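Local atomic coordinates of Ras-3 from Cryphonectria parasitica (PDB entry 4KU4), a protein that belongs to the Ras family of small P-loop proteins and binds guanosine-5'-diphosphate in a pocket of its alpha/beta domain. Residues E48-R52 with L64-A70; R53-I57 with E183-F187; N86-V90 with V189-D193. One frame throughout, in Å; residues are numbered along the deposited sequence.

Contact 1 of 3, residues E48-R52 with L64-A70; sequences EDSYR and LEILDTA. With MG (magnesium ion), chain E.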
# COMPACT_ATOMS: atom_id res chain seq x y z
N GLU A 48 -10.45 -11.86 4.73
CA GLU A 48 -10.24 -10.45 4.36
C GLU A 48 -11.33 -9.84 3.52
O GLU A 48 -11.95 -10.52 2.70
CB GLU A 48 -8.92 -10.28 3.61
CG GLU A 48 -7.71 -10.35 4.48
CD GLU A 48 -7.37 -11.76 4.88
OE1 GLU A 48 -7.72 -12.71 4.13
OE2 GLU A 48 -6.75 -11.91 5.96
N ASP A 49 -11.55 -8.54 3.69
CA ASP A 49 -12.56 -7.85 2.91
C ASP A 49 -11.92 -6.94 1.88
O ASP A 49 -10.71 -6.70 1.91
CB ASP A 49 -13.41 -6.91 3.81
CG ASP A 49 -14.30 -7.67 4.78
OD1 ASP A 49 -15.03 -7.00 5.55
OD2 ASP A 49 -14.29 -8.92 4.80
N SER A 50 -12.74 -6.48 0.94
CA SER A 50 -12.35 -5.43 0.02
C SER A 50 -12.98 -4.22 0.71
O SER A 50 -14.08 -4.32 1.27
CB SER A 50 -12.94 -5.63 -1.36
OG SER A 50 -13.07 -4.40 -2.05
N TYR A 51 -12.29 -3.08 0.70
CA TYR A 51 -12.76 -1.88 1.39
C TYR A 51 -12.87 -0.72 0.42
O TYR A 51 -12.20 -0.70 -0.60
CB TYR A 51 -11.81 -1.51 2.53
CG TYR A 51 -11.73 -2.52 3.65
CD1 TYR A 51 -12.57 -2.43 4.75
CD2 TYR A 51 -10.81 -3.57 3.60
CE1 TYR A 51 -12.51 -3.35 5.77
CE2 TYR A 51 -10.74 -4.50 4.62
CZ TYR A 51 -11.59 -4.39 5.70
OH TYR A 51 -11.53 -5.30 6.73
N ARG A 52 -13.70 0.27 0.75
CA ARG A 52 -13.89 1.41 -0.13
C ARG A 52 -13.68 2.73 0.60
O ARG A 52 -14.07 2.89 1.77
CB ARG A 52 -15.29 1.41 -0.74
CG ARG A 52 -15.58 0.25 -1.69
CD ARG A 52 -17.07 0.13 -1.98
NE ARG A 52 -17.84 -0.02 -0.75
CZ ARG A 52 -18.03 -1.15 -0.08
NH1 ARG A 52 -17.49 -2.31 -0.50
NH2 ARG A 52 -18.75 -1.13 1.03
N LEU A 64 -11.78 4.77 -4.13
CA LEU A 64 -10.75 3.75 -4.08
C LEU A 64 -11.37 2.44 -3.60
O LEU A 64 -12.16 2.43 -2.66
CB LEU A 64 -9.65 4.18 -3.11
CG LEU A 64 -9.15 5.63 -3.23
CD1 LEU A 64 -8.02 5.93 -2.23
CD2 LEU A 64 -8.70 5.91 -4.65
N GLU A 65 -11.04 1.35 -4.28
CA GLU A 65 -11.41 0.02 -3.83
C GLU A 65 -10.11 -0.66 -3.43
O GLU A 65 -9.22 -0.84 -4.26
CB GLU A 65 -12.14 -0.75 -4.93
CG GLU A 65 -12.68 -2.12 -4.51
CD GLU A 65 -13.75 -2.60 -5.46
OE1 GLU A 65 -14.92 -2.73 -5.02
OE2 GLU A 65 -13.44 -2.83 -6.65
N ILE A 66 -10.00 -1.03 -2.16
CA ILE A 66 -8.74 -1.56 -1.66
C ILE A 66 -8.89 -3.03 -1.30
O ILE A 66 -9.69 -3.39 -0.43
CB ILE A 66 -8.26 -0.76 -0.42
CG1 ILE A 66 -8.04 0.70 -0.81
CG2 ILE A 66 -6.96 -1.33 0.12
CD1 ILE A 66 -8.72 1.65 0.11
N LEU A 67 -8.13 -3.87 -1.99
CA LEU A 67 -8.06 -5.29 -1.69
C LEU A 67 -7.10 -5.58 -0.53
O LEU A 67 -5.89 -5.46 -0.67
CB LEU A 67 -7.64 -6.07 -2.94
CG LEU A 67 -7.71 -7.59 -2.79
CD1 LEU A 67 -9.14 -8.06 -2.67
CD2 LEU A 67 -7.00 -8.27 -3.94
N ASP A 68 -7.65 -5.95 0.61
CA ASP A 68 -6.85 -6.40 1.74
C ASP A 68 -6.53 -7.85 1.42
O ASP A 68 -7.33 -8.53 0.76
CB ASP A 68 -7.65 -6.27 3.04
CG ASP A 68 -6.80 -6.48 4.29
OD1 ASP A 68 -5.56 -6.54 4.18
OD2 ASP A 68 -7.37 -6.58 5.40
N THR A 69 -5.36 -8.31 1.83
CA THR A 69 -4.89 -9.65 1.46
C THR A 69 -4.25 -10.36 2.64
O THR A 69 -3.82 -9.75 3.61
CB THR A 69 -3.84 -9.61 0.33
OG1 THR A 69 -2.67 -8.92 0.78
CG2 THR A 69 -4.40 -8.93 -0.93
N ALA A 70 -4.15 -11.68 2.51
CA ALA A 70 -3.52 -12.50 3.52
C ALA A 70 -3.63 -13.95 3.07
O ALA A 70 -4.62 -14.32 2.44
CB ALA A 70 -4.20 -12.32 4.85
MG MG E . -16.05 -10.19 4.31
O HOH W 1 -7.01 -12.60 1.29
O HOH W 2 -14.85 -11.37 2.99
O HOH W 3 -9.70 -7.42 6.01
O HOH W 4 -15.76 -3.16 -2.53
O HOH W 5 -17.61 -11.80 4.38
O HOH W 6 -15.27 -11.28 5.91
O HOH W 7 -17.30 -9.69 5.80
O HOH W 8 -17.14 -9.05 2.73

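Contact 2 of 3, residues R53-I57 with E183-F187; sequences RQCVI and EEAFF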
# COMPACT_ATOMS: atom_id res chain seq x y z
N ARG A 53 -13.08 3.68 -0.10
CA ARG A 53 -12.98 5.05 0.39
C ARG A 53 -13.41 6.02 -0.72
O ARG A 53 -12.77 6.11 -1.77
CB ARG A 53 -11.55 5.36 0.84
CG ARG A 53 -11.29 6.86 1.15
CD ARG A 53 -11.90 7.30 2.48
NE ARG A 53 -11.84 8.76 2.64
CZ ARG A 53 -10.85 9.41 3.25
NH1 ARG A 53 -10.88 10.73 3.32
NH2 ARG A 53 -9.82 8.76 3.77
N GLN A 54 -14.52 6.72 -0.49
CA GLN A 54 -14.87 7.84 -1.34
C GLN A 54 -14.12 9.03 -0.76
O GLN A 54 -14.11 9.22 0.46
CB GLN A 54 -16.38 8.10 -1.31
CG GLN A 54 -17.18 6.99 -1.94
CD GLN A 54 -18.65 7.36 -2.13
OE1 GLN A 54 -19.47 7.22 -1.21
NE2 GLN A 54 -18.99 7.82 -3.32
N CYS A 55 -13.48 9.80 -1.63
CA CYS A 55 -12.68 10.94 -1.19
C CYS A 55 -12.52 11.91 -2.34
O CYS A 55 -12.96 11.66 -3.46
CB CYS A 55 -11.29 10.46 -0.70
SG CYS A 55 -10.41 9.38 -1.88
N VAL A 56 -11.89 13.04 -2.03
CA VAL A 56 -11.45 13.98 -3.05
C VAL A 56 -9.93 14.08 -2.93
O VAL A 56 -9.42 14.48 -1.89
CB VAL A 56 -12.06 15.38 -2.84
CG1 VAL A 56 -11.65 16.30 -3.97
CG2 VAL A 56 -13.57 15.30 -2.75
N ILE A 57 -9.23 13.66 -3.98
CA ILE A 57 -7.78 13.73 -4.00
C ILE A 57 -7.34 14.85 -4.93
O ILE A 57 -7.59 14.82 -6.14
CB ILE A 57 -7.16 12.39 -4.47
CG1 ILE A 57 -7.59 11.24 -3.56
CG2 ILE A 57 -5.66 12.49 -4.49
CD1 ILE A 57 -7.38 9.80 -4.17
N GLU A 183 -3.57 8.68 4.91
CA GLU A 183 -4.10 9.16 3.63
C GLU A 183 -2.98 9.48 2.62
O GLU A 183 -3.10 9.16 1.44
CB GLU A 183 -5.04 10.38 3.81
CG GLU A 183 -6.40 10.02 4.37
CD GLU A 183 -7.34 11.20 4.41
OE1 GLU A 183 -6.92 12.33 4.08
OE2 GLU A 183 -8.51 10.99 4.80
N GLU A 184 -1.91 10.11 3.09
CA GLU A 184 -0.79 10.43 2.20
C GLU A 184 -0.27 9.17 1.52
O GLU A 184 0.04 9.17 0.33
CB GLU A 184 0.34 11.11 2.98
CG GLU A 184 0.05 12.58 3.28
CD GLU A 184 -0.94 12.82 4.41
OE1 GLU A 184 -1.43 11.87 5.06
OE2 GLU A 184 -1.25 14.00 4.63
N ALA A 185 -0.20 8.07 2.26
CA ALA A 185 0.34 6.83 1.72
C ALA A 185 -0.53 6.30 0.58
O ALA A 185 -0.03 6.06 -0.51
CB ALA A 185 0.47 5.82 2.81
N PHE A 186 -1.82 6.10 0.85
CA PHE A 186 -2.73 5.59 -0.17
C PHE A 186 -2.89 6.54 -1.35
O PHE A 186 -2.91 6.11 -2.51
CB PHE A 186 -4.12 5.31 0.42
CG PHE A 186 -4.19 4.05 1.24
CD1 PHE A 186 -4.46 2.83 0.63
CD2 PHE A 186 -4.03 4.09 2.62
CE1 PHE A 186 -4.53 1.67 1.37
CE2 PHE A 186 -4.12 2.92 3.36
CZ PHE A 186 -4.37 1.71 2.73
N PHE A 187 -3.04 7.84 -1.07
CA PHE A 187 -3.25 8.78 -2.16
C PHE A 187 -2.00 8.95 -3.03
O PHE A 187 -2.09 9.38 -4.17
CB PHE A 187 -3.69 10.15 -1.63
CG PHE A 187 -5.00 10.14 -0.90
CD1 PHE A 187 -5.79 9.00 -0.83
CD2 PHE A 187 -5.44 11.29 -0.27
CE1 PHE A 187 -6.99 9.01 -0.15
CE2 PHE A 187 -6.64 11.30 0.41
CZ PHE A 187 -7.42 10.16 0.46

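Contact 3 of 3, residues N86-V90 with V189-D193; sequences NELFV and VVRAD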
# COMPACT_ATOMS: atom_id res chain seq x y z
N ASN A 86 -5.42 -5.64 -9.94
CA ASN A 86 -5.30 -4.29 -9.38
C ASN A 86 -4.34 -3.40 -10.17
O ASN A 86 -3.43 -3.89 -10.84
CB ASN A 86 -4.91 -4.35 -7.90
CG ASN A 86 -6.03 -4.82 -7.01
OD1 ASN A 86 -6.89 -4.02 -6.59
ND2 ASN A 86 -6.05 -6.10 -6.72
N GLU A 87 -4.55 -2.09 -10.10
CA GLU A 87 -3.76 -1.12 -10.86
C GLU A 87 -2.62 -0.52 -10.04
O GLU A 87 -1.53 -0.27 -10.55
CB GLU A 87 -4.68 0.02 -11.39
CG GLU A 87 -3.99 1.40 -11.51
CD GLU A 87 -4.91 2.57 -11.92
OE1 GLU A 87 -5.89 2.92 -11.19
OE2 GLU A 87 -4.63 3.20 -12.98
N LEU A 88 -2.87 -0.31 -8.75
CA LEU A 88 -1.93 0.38 -7.89
C LEU A 88 -1.68 -0.48 -6.67
O LEU A 88 -2.52 -1.29 -6.30
CB LEU A 88 -2.51 1.72 -7.45
CG LEU A 88 -3.11 2.59 -8.56
CD1 LEU A 88 -3.94 3.74 -7.98
CD2 LEU A 88 -2.01 3.13 -9.49
N PHE A 89 -0.53 -0.27 -6.03
CA PHE A 89 -0.08 -1.15 -4.96
C PHE A 89 0.51 -0.45 -3.76
O PHE A 89 1.32 0.47 -3.87
CB PHE A 89 0.93 -2.16 -5.52
CG PHE A 89 0.34 -3.06 -6.57
CD1 PHE A 89 -0.25 -4.26 -6.22
CD2 PHE A 89 0.35 -2.68 -7.90
CE1 PHE A 89 -0.81 -5.08 -7.18
CE2 PHE A 89 -0.21 -3.50 -8.87
CZ PHE A 89 -0.80 -4.71 -8.50
N VAL A 90 0.10 -0.92 -2.59
CA VAL A 90 0.65 -0.47 -1.33
C VAL A 90 1.33 -1.68 -0.70
O VAL A 90 0.66 -2.63 -0.29
CB VAL A 90 -0.45 0.05 -0.42
CG1 VAL A 90 0.13 0.51 0.92
CG2 VAL A 90 -1.21 1.20 -1.12
N VAL A 189 -0.16 6.88 -4.63
CA VAL A 189 -0.10 6.13 -5.87
C VAL A 189 -1.12 6.64 -6.88
O VAL A 189 -0.90 6.56 -8.09
CB VAL A 189 -0.26 4.62 -5.65
CG1 VAL A 189 1.06 4.03 -5.12
CG2 VAL A 189 -1.40 4.32 -4.70
N VAL A 190 -2.22 7.19 -6.38
CA VAL A 190 -3.17 7.86 -7.27
C VAL A 190 -2.53 9.11 -7.86
O VAL A 190 -2.63 9.36 -9.06
CB VAL A 190 -4.45 8.27 -6.52
CG1 VAL A 190 -5.35 9.12 -7.46
CG2 VAL A 190 -5.19 7.02 -5.98
N ARG A 191 -1.87 9.88 -7.00
CA ARG A 191 -1.18 11.10 -7.41
C ARG A 191 -0.11 10.79 -8.45
O ARG A 191 0.04 11.52 -9.43
CB ARG A 191 -0.56 11.80 -6.21
CG ARG A 191 -1.60 12.50 -5.35
CD ARG A 191 -1.03 13.13 -4.10
NE ARG A 191 -2.07 13.90 -3.41
CZ ARG A 191 -2.32 13.84 -2.11
NH1 ARG A 191 -1.60 13.06 -1.33
NH2 ARG A 191 -3.30 14.58 -1.58
N ALA A 192 0.60 9.68 -8.27
CA ALA A 192 1.64 9.29 -9.21
C ALA A 192 1.06 8.91 -10.57
O ALA A 192 1.59 9.30 -11.62
CB ALA A 192 2.48 8.14 -8.65
N ASP A 193 -0.04 8.16 -10.56
CA ASP A 193 -0.71 7.75 -11.79
C ASP A 193 -1.14 8.98 -12.59
O ASP A 193 -0.98 9.02 -13.81
CB ASP A 193 -1.93 6.88 -11.46
CG ASP A 193 -2.60 6.32 -12.70
OD1 ASP A 193 -1.89 6.10 -13.71
OD2 ASP A 193 -3.82 6.09 -12.65

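Contact 1 of 3, residues E48-R52 with L64-A70
Tyr51 and Ile66 form the hydrogen-bonded pair of an antiparallel ladder, flanked by the non-hydrogen-bonded pairs Ser50-Leu67 and Arg52-Glu65. Ile66 N reaches Tyr51 O at 2.7 Å in a nearly straight bond (175°), and Tyr51 N answers to Ile66 O at 2.9 Å. Past the strand ends the ladder weakens, with Asp68 N 3.4 Å from Asp49 O. The Tyr51 ring is buried, with Asp49 CB over one face and Asp68 CB at its edge, 3.9 Å from CE2. Its hydroxyl bonds to water 3, which also donates to Asp68 OD2 and accepts from Asp49 N. On the other side Ser50 OG, Glu65 OE1 and Arg52 NH1 share water 4, polar side chains suited to a partly exposed face. Asp49 turns away from the hairpin partner, and its OD2 binds a magnesium ion at 2.2 Å, five waters completing the shell; Tyr43 holds OD1. Asp68 begins the DxxG motif of Ras proteins. Its OD2 is also hydrogen-bonded to Thr28, and its side chain lies about 4 Å from a second magnesium ion. Water 3 and Thr28 together thus hold Asp68 OD2, consistent with a role in positioning the nucleotide-side magnesium.

Contact 2 of 3, residues R53-I57 with E183-F187
Phe187 of helix 182-196 reaches over to Ile57, Cys55 and Arg53 of edge strand 50-57, the two segments lying nearly perpendicular (82°). From the helix its CB first meets Ile57 CG2 at 4.2 Å. With CG beside the backbone N (chi1 -63°), the ring then projects toward the strand and presents a face to Ile57. Ile57 CG1 stands almost on the ring normal, 3.8 Å from the centroid, a CH-pi contact, and Ile57 CD1 continues it to Phe187 CD1 at 3.8 Å. Farther out, CE1 meets Cys55 SG at 3.9 Å; the small, polarisable sulfur approaches obliquely. At the tip, CZ lies over one face of the Arg53 guanidinium, 4.3 Å from NH2. Glu183 CB, one helical turn back, covers the opposite face of the ring from Ile57. Beyond the ring, Arg53 NH1 and NH2 both grip Glu183 OE2 end-on, each at 2.8 Å. The guanidinium holds that oxygen in its own plane, but OE2 is met from above the carboxylate plane, both nitrogens on the same face. Arg53 NE bonds Gln54 O at 3.2 Å and NH2 also serves Leu34 O, which restrains the rotation of the group. A branched aliphatic and an aromatic ring thus make the buried apolar part of the contact, while the salt bridge at its rim probably owes more to charge than to lone-pair direction.

Contact 3 of 3, residues N86-V90 with V189-D193
Leu88 meets Val189 and Val190 where helix 182-196 packs on the central sheet of the Ras-type alpha/beta fold, strand segment 88-90 and the helix segment running roughly antiparallel (148°). The apolar contacts come first. Leu88 CB rests against Val189 CG2 at 3.9 Å. Its CG lies beside the backbone N (chi1 -48°), which sends the two methyls toward the helix: CD1 touches Val190 CG2 at 4.0 Å, and CD2 lies 4.2 Å from Asp193 CB. A leucine can reach across to the helix and spread its branches, whereas the compact valines let the helix sit close to the sheet. Val189 also packs on Val141 of the neighbouring strand 140-145, and Val190 on Leu64. Backbone is touched too, with Val189 CG1 lying 3.8 Å from Phe89 O. The polar part is a meeting of like charges at the end of the contact, where Glu87 and Asp193 cross at about a right angle. Asp15 brings a third carboxylate close to Glu87, while Asp193 OD1 has a weak, long ion pair with Arg196. This crowding would tend to raise the pKa of one or both acids, so that one of them may be protonated. The two carboxylate planes stand 72° apart, with Glu87 OE2 just 3.0 Å from Asp193 OD2.

Following the chain from the N terminus, contact 1 closes first, a short hairpin loop joining strands 50-57 and 60-67 at the edge of the sheet. Residues 53-57 begin contact 2 inside that hairpin, but this contact waits until residues 183-187 to close, so contacts 1 and 2 cross. Contact 3 opens only at 86-90, after contact 1 has shut, and the two are in series; its partner 189-193 follows 183-187, so contacts 2 and 3 cross as well. Together they lay the C-terminal helix over one side of the sheet, from edge strand 50-57 to central strand 88-94. Leu64 bridges all three, packing on Phe187, Ile57 and Val190.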